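Local structure of Lin1840 protein (4ZOC) at residues A[112-117]-A[368-373]; A[362-367]-A[417-422]; A[423-428]-A[538-543]. The protein probably hydrolyses terminal, non-reducing beta-D-glucosyl residues with release of beta-D-glucose, as a family 3 glycoside hydrolase involved in beta-1,2-glucan metabolism. The protein carries 2 engineered substitutions. One frame throughout, in Å; residues are numbered along the deposited sequence.

In the fold
The three contacts run from the N-terminal TIM barrel into the alpha/beta C-terminal domain, all on one side of the chain's centre. Contact 1 joins barrel helix 112-128 to helix 361-374, which leads into strand 376-380 of the six-stranded sheet. Contact 2 lies about 13 Å away, centre to centre, and uses an earlier part of helix 361-374; Val117 packs on Lys366 between them, and their segments alternate along the chain. Contact 3, about 12 Å from contact 2 and sharing helix 421-426 with it, follows later. Contacts 1 and 3, about 18 Å apart, are tied by the Arg368–Asp538 salt bridge. Helix 361-374 is thus held by both domains.

Contact 1. Residues A[112-117]-A[368-373]; sequences RETVRV and RAAGVE
Thr114 meets helix 361-374 with both branches of its side chain, one on Ala370 and the other on Glu373. Its CB points at the partner helix but stays 5.1 Å from Ala370 CB, and the contact is completed one bond further out. With CG2 anti to the backbone N and OG1 beside that N (chi1 -65°), the two branches divide the work. CG2 makes a methyl-to-methyl approach to Ala370 CB at 3.7 Å and also lies against Ala370 CA at 3.8 Å. OG1 lies 3.6 Å from Glu373 CG and 4.0 Å from Glu373 CB, so the hydroxyl rests against methylenes and no hydrogen bond crosses between the segments. Its polar need is met by Asp111 OD2, just before the helix turn that carries Thr114. The short side chains of Thr114 and Ala370 are consistent with the close approach: their CA atoms are 5.9 Å apart. Glu373 turns its CG beside its own backbone N and bends again at chi2 (-73°), which presents CG to Thr114 while the carboxylate goes elsewhere. That carboxylate forms salt bridges with Lys639 and Lys665, on strands of the fibronectin type III-like domain. Helix 158-173 touches helix 112-128 at Val115, whereas helix 532-541 touches helix 361-374 at Val372, so the contact lies between the barrel's helical layer and the C-terminal domain.

Contact 2. Residues A[362-367]-A[417-422]; sequences ESRGKA and DGINVE
Arg364 reaches out from helix 361-374 and brings the edge of its guanidinium up to the turn at 417-419, where both terminal nitrogens converge on one backbone oxygen. NH2 donates to Asp417 O at 2.8 Å with an N-H...O angle of 137°. NH1 adds a weak bond to the same atom at 3.0 Å. The oxygen therefore lies in the fork between the two nitrogens, close to the edge of the flat group, and neither N-H points straight at it; CZ is 3.3 Å from Asp417 O, as expected when two N-H groups share one acceptor. Seen from the acceptor, NH2 stands almost in line with the carbonyl (C=O...N 174°), although the oxygen is tilted somewhat out of the guanidinium plane. The chain gets there by running extended to CD and then bending at chi3 (78°). Ile419 packs at the same edge: its CG1 and CD1 each come 3.7 Å from Arg364 NH2, with the two side chains crossing at about a right angle. The Asp417 carboxylate takes no part in the grip, its OD1 being 5.2 Å from Arg364 NH1, so any attraction between the charges would be longer-range. NH2 is also salt-bridged to Glu531, which gives the nitrogen a second acceptor and probably steadies the rotation of the group. Backbone hydrogen bonds of Ile419 with Thr530 and Gly533 hold the turn beside helix 532-541. Arg534 of that helix touches both Arg364 and Ile419, and Lys366 packs on Val121 of helix 112-128. The contact thus lies at the surface, between helix 361-374 and the loop that follows strand 393-397 and enters helix 421-426.

Contact 3. Residues A[423-428]-A[538-543]; sequences TGLREV and DLLSGA
Val428, Leu425 and Leu540 carry most of the buried surface where the C-terminal ends of two helices of the alpha/beta C-terminal domain come together, one of them closing in an ST turn. Val428 is the largest contributor, at 48 Å² of a total of 147 Å². Its CG1, anti to the backbone N (chi1 172°), meets Ser541 CB at 3.8 Å. The other methyl, CG2, lies 4.5 Å from Asp538 OD1, a loose approach to a carboxylate whose OD2 is engaged in a salt bridge with Arg368. Val428 N donates to Leu425 O at 2.9 Å, which holds the backbone of this last turn. Leu425 and Leu540 bury 28 Å² each and meet through one methyl apiece, CD2 of Leu425 against CD1 of Leu540 at 3.9 Å. Both leucines place CG beside their backbone N, yet the approach differs: Leu540 sends its CB toward the neighbour, whereas Leu425 comes nearer only at its end, and the two side chains are inclined to one another. Ala537, on helix 532-541, is touched by both Leu425 and Val428 and extends the apolar surface back along that helix. No hydrogen bond joins the segments, so the interface is held by van der Waals contact. The chain leaves helix 532-541 at Gly542, whose phi is positive (81°), and there the turn closes: Ser541 OG accepts a hydrogen bond from Ala543 N at 3.2 Å, with an N-H...O angle of 163°.

Contact 1. Residues A[112-117]-A[368-373]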
loop_
_atom_site.group_PDB
_atom_site.type_symbol
_atom_site.label_atom_id
_atom_site.label_comp_id
_atom_site.label_asym_id
_atom_site.label_seq_id
_atom_site.Cartn_x
_atom_site.Cartn_y
_atom_site.Cartn_z
ATOM N N ARG A 112 -27.057 -10.251 10.199
ATOM C CA ARG A 112 -27.684 -8.947 10.105
ATOM C C ARG A 112 -28.496 -8.682 11.387
ATOM O O ARG A 112 -28.427 -7.594 11.941
ATOM C CB ARG A 112 -28.551 -8.794 8.857
ATOM C CG ARG A 112 -27.800 -8.818 7.539
ATOM C CD ARG A 112 -28.828 -9.061 6.438
ATOM N NE ARG A 112 -28.301 -9.069 5.072
ATOM C CZ ARG A 112 -27.868 -10.191 4.459
ATOM N NH1 ARG A 112 -27.857 -11.351 5.093
ATOM N NH2 ARG A 112 -27.466 -10.146 3.198
ATOM N N GLU A 113 -29.267 -9.657 11.860
ATOM C CA GLU A 113 -30.182 -9.420 13.008
ATOM C C GLU A 113 -29.345 -9.177 14.304
ATOM O O GLU A 113 -29.697 -8.320 15.079
ATOM C CB GLU A 113 -31.181 -10.548 13.146
ATOM C CG GLU A 113 -32.146 -10.430 14.350
ATOM C CD GLU A 113 -33.065 -9.291 14.317
ATOM O OE1 GLU A 113 -33.096 -8.493 13.325
ATOM O OE2 GLU A 113 -33.773 -9.167 15.341
ATOM N N THR A 114 -28.210 -9.864 14.491
ATOM C CA THR A 114 -27.319 -9.565 15.586
ATOM C C THR A 114 -26.913 -8.095 15.601
ATOM O O THR A 114 -26.900 -7.469 16.634
ATOM C CB THR A 114 -26.083 -10.485 15.594
ATOM O OG1 THR A 114 -26.478 -11.833 15.835
ATOM C CG2 THR A 114 -24.954 -10.100 16.569
ATOM N N VAL A 115 -26.479 -7.579 14.435
ATOM C CA VAL A 115 -26.062 -6.176 14.344
ATOM C C VAL A 115 -27.220 -5.206 14.571
ATOM O O VAL A 115 -27.065 -4.217 15.281
ATOM C CB VAL A 115 -25.347 -5.976 13.007
ATOM C CG1 VAL A 115 -25.079 -4.539 12.776
ATOM C CG2 VAL A 115 -24.093 -6.884 13.034
ATOM N N ARG A 116 -28.390 -5.491 14.028
ATOM C CA ARG A 116 -29.537 -4.642 14.323
ATOM C C ARG A 116 -29.904 -4.600 15.818
ATOM O O ARG A 116 -30.193 -3.552 16.380
ATOM C CB ARG A 116 -30.727 -5.118 13.498
ATOM C CG ARG A 116 -31.948 -4.165 13.537
ATOM C CD ARG A 116 -33.253 -4.859 13.061
ATOM N NE ARG A 116 -33.670 -5.839 14.048
ATOM C CZ ARG A 116 -34.225 -5.573 15.207
ATOM N NH1 ARG A 116 -34.540 -4.300 15.535
ATOM N NH2 ARG A 116 -34.504 -6.554 16.059
ATOM N N VAL A 117 -29.920 -5.762 16.463
ATOM C CA VAL A 117 -30.207 -5.812 17.888
ATOM C C VAL A 117 -29.177 -5.040 18.711
ATOM O O VAL A 117 -29.526 -4.320 19.633
ATOM C CB VAL A 117 -30.307 -7.271 18.389
ATOM C CG1 VAL A 117 -30.294 -7.341 19.917
ATOM C CG2 VAL A 117 -31.554 -7.931 17.811
ATOM N N ARG A 368 -24.469 -11.214 25.256
ATOM C CA ARG A 368 -23.881 -12.526 25.271
ATOM C C ARG A 368 -24.126 -13.256 23.945
ATOM O O ARG A 368 -23.177 -13.842 23.351
ATOM C CB ARG A 368 -24.421 -13.306 26.421
ATOM C CG ARG A 368 -23.719 -14.580 26.816
ATOM C CD ARG A 368 -24.527 -14.795 28.133
ATOM N NE ARG A 368 -24.250 -16.058 28.583
ATOM C CZ ARG A 368 -24.556 -16.536 29.764
ATOM N NH1 ARG A 368 -25.227 -15.836 30.659
ATOM N NH2 ARG A 368 -24.148 -17.752 29.995
ATOM N N ALA A 369 -25.366 -13.202 23.462
ATOM C CA ALA A 369 -25.758 -13.856 22.237
ATOM C C ALA A 369 -24.919 -13.281 21.089
ATOM O O ALA A 369 -24.447 -14.041 20.252
ATOM C CB ALA A 369 -27.237 -13.646 21.955
ATOM N N ALA A 370 -24.708 -11.950 21.076
ATOM C CA ALA A 370 -23.890 -11.337 20.054
ATOM C C ALA A 370 -22.458 -11.866 20.097
ATOM O O ALA A 370 -21.886 -12.109 19.039
ATOM C CB ALA A 370 -23.874 -9.819 20.125
ATOM N N GLY A 371 -21.897 -11.952 21.304
ATOM C CA GLY A 371 -20.547 -12.493 21.510
ATOM C C GLY A 371 -20.421 -13.932 21.020
ATOM O O GLY A 371 -19.408 -14.252 20.361
ATOM N N VAL A 372 -21.397 -14.805 21.326
ATOM C CA VAL A 372 -21.305 -16.180 20.833
ATOM C C VAL A 372 -21.539 -16.268 19.321
ATOM O O VAL A 372 -21.163 -17.273 18.666
ATOM C CB VAL A 372 -22.135 -17.197 21.653
ATOM C CG1 VAL A 372 -21.773 -17.086 23.132
ATOM C CG2 VAL A 372 -23.579 -17.012 21.524
ATOM N N GLU A 373 -22.219 -15.275 18.736
ATOM C CA GLU A 373 -22.364 -15.254 17.234
ATOM C C GLU A 373 -21.098 -14.814 16.488
ATOM O O GLU A 373 -20.892 -15.195 15.338
ATOM C CB GLU A 373 -23.480 -14.283 16.764
ATOM C CG GLU A 373 -24.876 -14.711 17.203
ATOM C CD GLU A 373 -25.389 -15.892 16.440
ATOM O OE1 GLU A 373 -25.063 -16.029 15.237
ATOM O OE2 GLU A 373 -26.079 -16.704 17.075
#

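Contact 2. Residues A[362-367]-A[417-422]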
loop_
_atom_site.group_PDB
_atom_site.type_symbol
_atom_site.label_atom_id
_atom_site.label_comp_id
_atom_site.label_asym_id
_atom_site.label_seq_id
_atom_site.Cartn_x
_atom_site.Cartn_y
_atom_site.Cartn_z
ATOM N N GLU A 362 -32.036 -8.547 30.235
ATOM C CA GLU A 362 -32.386 -8.797 28.849
ATOM C C GLU A 362 -31.280 -8.273 27.897
ATOM O O GLU A 362 -30.849 -8.977 26.982
ATOM C CB GLU A 362 -33.732 -8.115 28.505
ATOM C CG GLU A 362 -34.350 -8.678 27.250
ATOM C CD GLU A 362 -35.534 -7.885 26.758
ATOM O OE1 GLU A 362 -36.057 -7.019 27.500
ATOM O OE2 GLU A 362 -35.938 -8.124 25.605
ATOM N N SER A 363 -30.856 -7.038 28.112
ATOM C CA SER A 363 -29.815 -6.443 27.280
ATOM C C SER A 363 -28.480 -7.211 27.440
ATOM O O SER A 363 -27.818 -7.504 26.442
ATOM C CB SER A 363 -29.624 -4.971 27.569
ATOM O OG SER A 363 -30.761 -4.244 27.133
ATOM N N ARG A 364 -28.099 -7.547 28.656
ATOM C CA ARG A 364 -26.939 -8.476 28.856
ATOM C C ARG A 364 -27.032 -9.828 28.114
ATOM O O ARG A 364 -26.000 -10.250 27.530
ATOM C CB ARG A 364 -26.596 -8.719 30.340
ATOM C CG ARG A 364 -26.181 -7.411 31.048
ATOM C CD ARG A 364 -25.827 -7.642 32.510
ATOM N NE ARG A 364 -24.516 -8.194 32.545
ATOM C CZ ARG A 364 -23.451 -7.762 33.230
ATOM N NH1 ARG A 364 -23.477 -6.781 34.148
ATOM N NH2 ARG A 364 -22.373 -8.430 33.010
ATOM N N GLY A 365 -28.223 -10.451 28.066
ATOM C CA GLY A 365 -28.460 -11.652 27.265
ATOM C C GLY A 365 -28.274 -11.396 25.774
ATOM O O GLY A 365 -27.671 -12.201 25.065
ATOM N N LYS A 366 -28.714 -10.221 25.288
ATOM C CA LYS A 366 -28.501 -9.902 23.898
ATOM C C LYS A 366 -26.979 -9.767 23.562
ATOM O O LYS A 366 -26.521 -10.260 22.534
ATOM C CB LYS A 366 -29.249 -8.664 23.522
ATOM C CG LYS A 366 -30.736 -8.889 23.542
ATOM C CD LYS A 366 -31.596 -7.636 23.462
ATOM C CE LYS A 366 -33.058 -8.021 23.536
ATOM N NZ LYS A 366 -33.813 -6.765 23.707
ATOM N N ALA A 367 -26.243 -9.073 24.415
ATOM C CA ALA A 367 -24.797 -8.971 24.283
ATOM C C ALA A 367 -24.054 -10.297 24.359
ATOM O O ALA A 367 -23.131 -10.504 23.587
ATOM C CB ALA A 367 -24.225 -7.971 25.252
ATOM N N ASP A 417 -18.625 -3.887 35.586
ATOM C CA ASP A 417 -19.826 -4.615 35.132
ATOM C C ASP A 417 -19.557 -5.736 34.132
ATOM O O ASP A 417 -20.475 -6.490 33.810
ATOM C CB ASP A 417 -20.824 -3.663 34.425
ATOM C CG ASP A 417 -21.258 -2.451 35.235
ATOM O OD1 ASP A 417 -21.567 -2.565 36.407
ATOM O OD2 ASP A 417 -21.363 -1.334 34.628
ATOM N N GLY A 418 -18.332 -5.834 33.616
ATOM C CA GLY A 418 -17.949 -6.822 32.650
ATOM C C GLY A 418 -17.629 -8.125 33.381
ATOM O O GLY A 418 -17.288 -8.154 34.570
ATOM N N ILE A 419 -17.605 -9.201 32.613
ATOM C CA ILE A 419 -17.311 -10.494 33.174
ATOM C C ILE A 419 -15.982 -10.942 32.605
ATOM O O ILE A 419 -15.887 -11.206 31.369
ATOM C CB ILE A 419 -18.403 -11.521 32.831
ATOM C CG1 ILE A 419 -19.840 -11.074 33.242
ATOM C CG2 ILE A 419 -18.089 -12.912 33.417
ATOM C CD1 ILE A 419 -20.045 -10.823 34.685
ATOM N N ASN A 420 -14.954 -11.045 33.458
ATOM C CA ASN A 420 -13.649 -11.520 32.987
ATOM C C ASN A 420 -13.625 -13.030 32.714
ATOM O O ASN A 420 -14.613 -13.783 32.972
ATOM C CB ASN A 420 -12.523 -11.008 33.855
ATOM C CG ASN A 420 -12.442 -11.716 35.215
ATOM O OD1 ASN A 420 -13.256 -12.577 35.519
ATOM N ND2 ASN A 420 -11.424 -11.413 35.968
ATOM N N VAL A 421 -12.519 -13.516 32.132
ATOM C CA VAL A 421 -12.468 -14.906 31.757
ATOM C C VAL A 421 -12.534 -15.833 32.977
ATOM O O VAL A 421 -13.275 -16.802 32.928
ATOM C CB VAL A 421 -11.249 -15.201 30.902
ATOM C CG1 VAL A 421 -11.194 -16.664 30.542
ATOM C CG2 VAL A 421 -11.326 -14.352 29.632
ATOM N N GLU A 422 -11.757 -15.546 34.039
ATOM C CA GLU A 422 -11.814 -16.369 35.228
ATOM C C GLU A 422 -13.244 -16.469 35.773
ATOM O O GLU A 422 -13.753 -17.568 36.021
ATOM C CB GLU A 422 -10.876 -15.872 36.359
ATOM C CG GLU A 422 -11.058 -16.705 37.632
ATOM C CD GLU A 422 -10.139 -16.294 38.790
ATOM O OE1 GLU A 422 -9.424 -15.288 38.678
ATOM O OE2 GLU A 422 -10.108 -17.047 39.790
#

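Contact 3. Residues A[423-428]-A[538-543]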
loop_
_atom_site.group_PDB
_atom_site.type_symbol
_atom_site.label_atom_id
_atom_site.label_comp_id
_atom_site.label_asym_id
_atom_site.label_seq_id
_atom_site.Cartn_x
_atom_site.Cartn_y
_atom_site.Cartn_z
ATOM N N THR A 423 -13.913 -15.347 35.897
ATOM C CA THR A 423 -15.248 -15.298 36.493
ATOM C C THR A 423 -16.227 -16.082 35.626
ATOM O O THR A 423 -17.044 -16.859 36.138
ATOM C CB THR A 423 -15.692 -13.852 36.730
ATOM O OG1 THR A 423 -14.791 -13.239 37.637
ATOM C CG2 THR A 423 -17.143 -13.761 37.297
ATOM N N GLY A 424 -16.127 -15.907 34.317
ATOM C CA GLY A 424 -16.984 -16.624 33.366
ATOM C C GLY A 424 -16.743 -18.141 33.467
ATOM O O GLY A 424 -17.698 -18.935 33.575
ATOM N N LEU A 425 -15.488 -18.567 33.529
ATOM C CA LEU A 425 -15.219 -20.013 33.553
ATOM C C LEU A 425 -15.719 -20.660 34.860
ATOM O O LEU A 425 -16.241 -21.791 34.849
ATOM C CB LEU A 425 -13.691 -20.291 33.364
ATOM C CG LEU A 425 -13.056 -19.982 32.019
ATOM C CD1 LEU A 425 -11.729 -20.732 31.918
ATOM C CD2 LEU A 425 -13.974 -20.346 30.900
ATOM N N ARG A 426 -15.603 -19.929 35.965
ATOM C CA ARG A 426 -15.948 -20.525 37.280
ATOM C C ARG A 426 -17.434 -20.644 37.464
ATOM O O ARG A 426 -17.874 -21.426 38.309
ATOM C CB ARG A 426 -15.350 -19.675 38.427
ATOM C CG ARG A 426 -13.830 -19.771 38.565
ATOM C CD ARG A 426 -13.371 -19.153 39.885
ATOM N NE ARG A 426 -11.920 -19.180 39.941
ATOM C CZ ARG A 426 -11.178 -20.223 40.244
ATOM N NH1 ARG A 426 -11.726 -21.382 40.546
ATOM N NH2 ARG A 426 -9.869 -20.092 40.231
ATOM N N GLU A 427 -18.232 -19.927 36.677
ATOM C CA GLU A 427 -19.672 -20.192 36.635
ATOM C C GLU A 427 -20.012 -21.534 36.035
ATOM O O GLU A 427 -21.105 -22.008 36.215
ATOM C CB GLU A 427 -20.403 -19.114 35.831
ATOM C CG GLU A 427 -20.340 -17.734 36.476
ATOM C CD GLU A 427 -21.095 -16.651 35.705
ATOM O OE1 GLU A 427 -21.409 -16.732 34.457
ATOM O OE2 GLU A 427 -21.368 -15.652 36.370
ATOM N N VAL A 428 -19.106 -22.119 35.264
ATOM C CA VAL A 428 -19.445 -23.283 34.377
ATOM C C VAL A 428 -18.637 -24.501 34.789
ATOM O O VAL A 428 -19.189 -25.596 34.944
ATOM C CB VAL A 428 -19.194 -22.912 32.907
ATOM C CG1 VAL A 428 -19.332 -24.098 32.008
ATOM C CG2 VAL A 428 -20.144 -21.787 32.492
ATOM N N ASP A 538 -19.265 -20.331 27.591
ATOM C CA ASP A 538 -20.291 -21.009 26.800
ATOM C C ASP A 538 -19.745 -21.647 25.514
ATOM O O ASP A 538 -20.108 -22.774 25.207
ATOM C CB ASP A 538 -21.415 -20.093 26.449
ATOM C CG ASP A 538 -22.274 -19.715 27.668
ATOM O OD1 ASP A 538 -22.103 -20.262 28.788
ATOM O OD2 ASP A 538 -23.097 -18.831 27.498
ATOM N N LEU A 539 -18.820 -20.967 24.827
ATOM C CA LEU A 539 -18.290 -21.544 23.645
ATOM C C LEU A 539 -17.374 -22.714 23.997
ATOM O O LEU A 539 -17.400 -23.726 23.306
ATOM C CB LEU A 539 -17.527 -20.518 22.843
ATOM C CG LEU A 539 -18.482 -19.501 22.211
ATOM C CD1 LEU A 539 -17.647 -18.322 21.779
ATOM C CD2 LEU A 539 -19.209 -20.015 21.014
ATOM N N LEU A 540 -16.547 -22.570 25.015
ATOM C CA LEU A 540 -15.612 -23.653 25.423
ATOM C C LEU A 540 -16.334 -24.919 25.876
ATOM O O LEU A 540 -15.825 -26.006 25.696
ATOM C CB LEU A 540 -14.690 -23.192 26.570
ATOM C CG LEU A 540 -13.689 -22.120 26.166
ATOM C CD1 LEU A 540 -12.891 -21.694 27.395
ATOM C CD2 LEU A 540 -12.772 -22.649 25.070
ATOM N N SER A 541 -17.445 -24.716 26.576
ATOM C CA SER A 541 -18.191 -25.808 27.175
ATOM C C SER A 541 -19.152 -26.477 26.196
ATOM O O SER A 541 -19.647 -27.577 26.482
ATOM C CB SER A 541 -18.962 -25.295 28.416
ATOM O OG SER A 541 -20.182 -24.743 27.954
ATOM N N GLY A 542 -19.398 -25.819 25.052
ATOM C CA GLY A 542 -20.400 -26.279 24.124
ATOM C C GLY A 542 -21.845 -25.930 24.411
ATOM O O GLY A 542 -22.709 -26.357 23.678
ATOM N N ALA A 543 -22.118 -25.124 25.432
ATOM C CA ALA A 543 -23.427 -24.563 25.607
ATOM C C ALA A 543 -23.763 -23.716 24.389
ATOM O O ALA A 543 -24.941 -23.679 23.973
ATOM C CB ALA A 543 -23.450 -23.777 26.869
#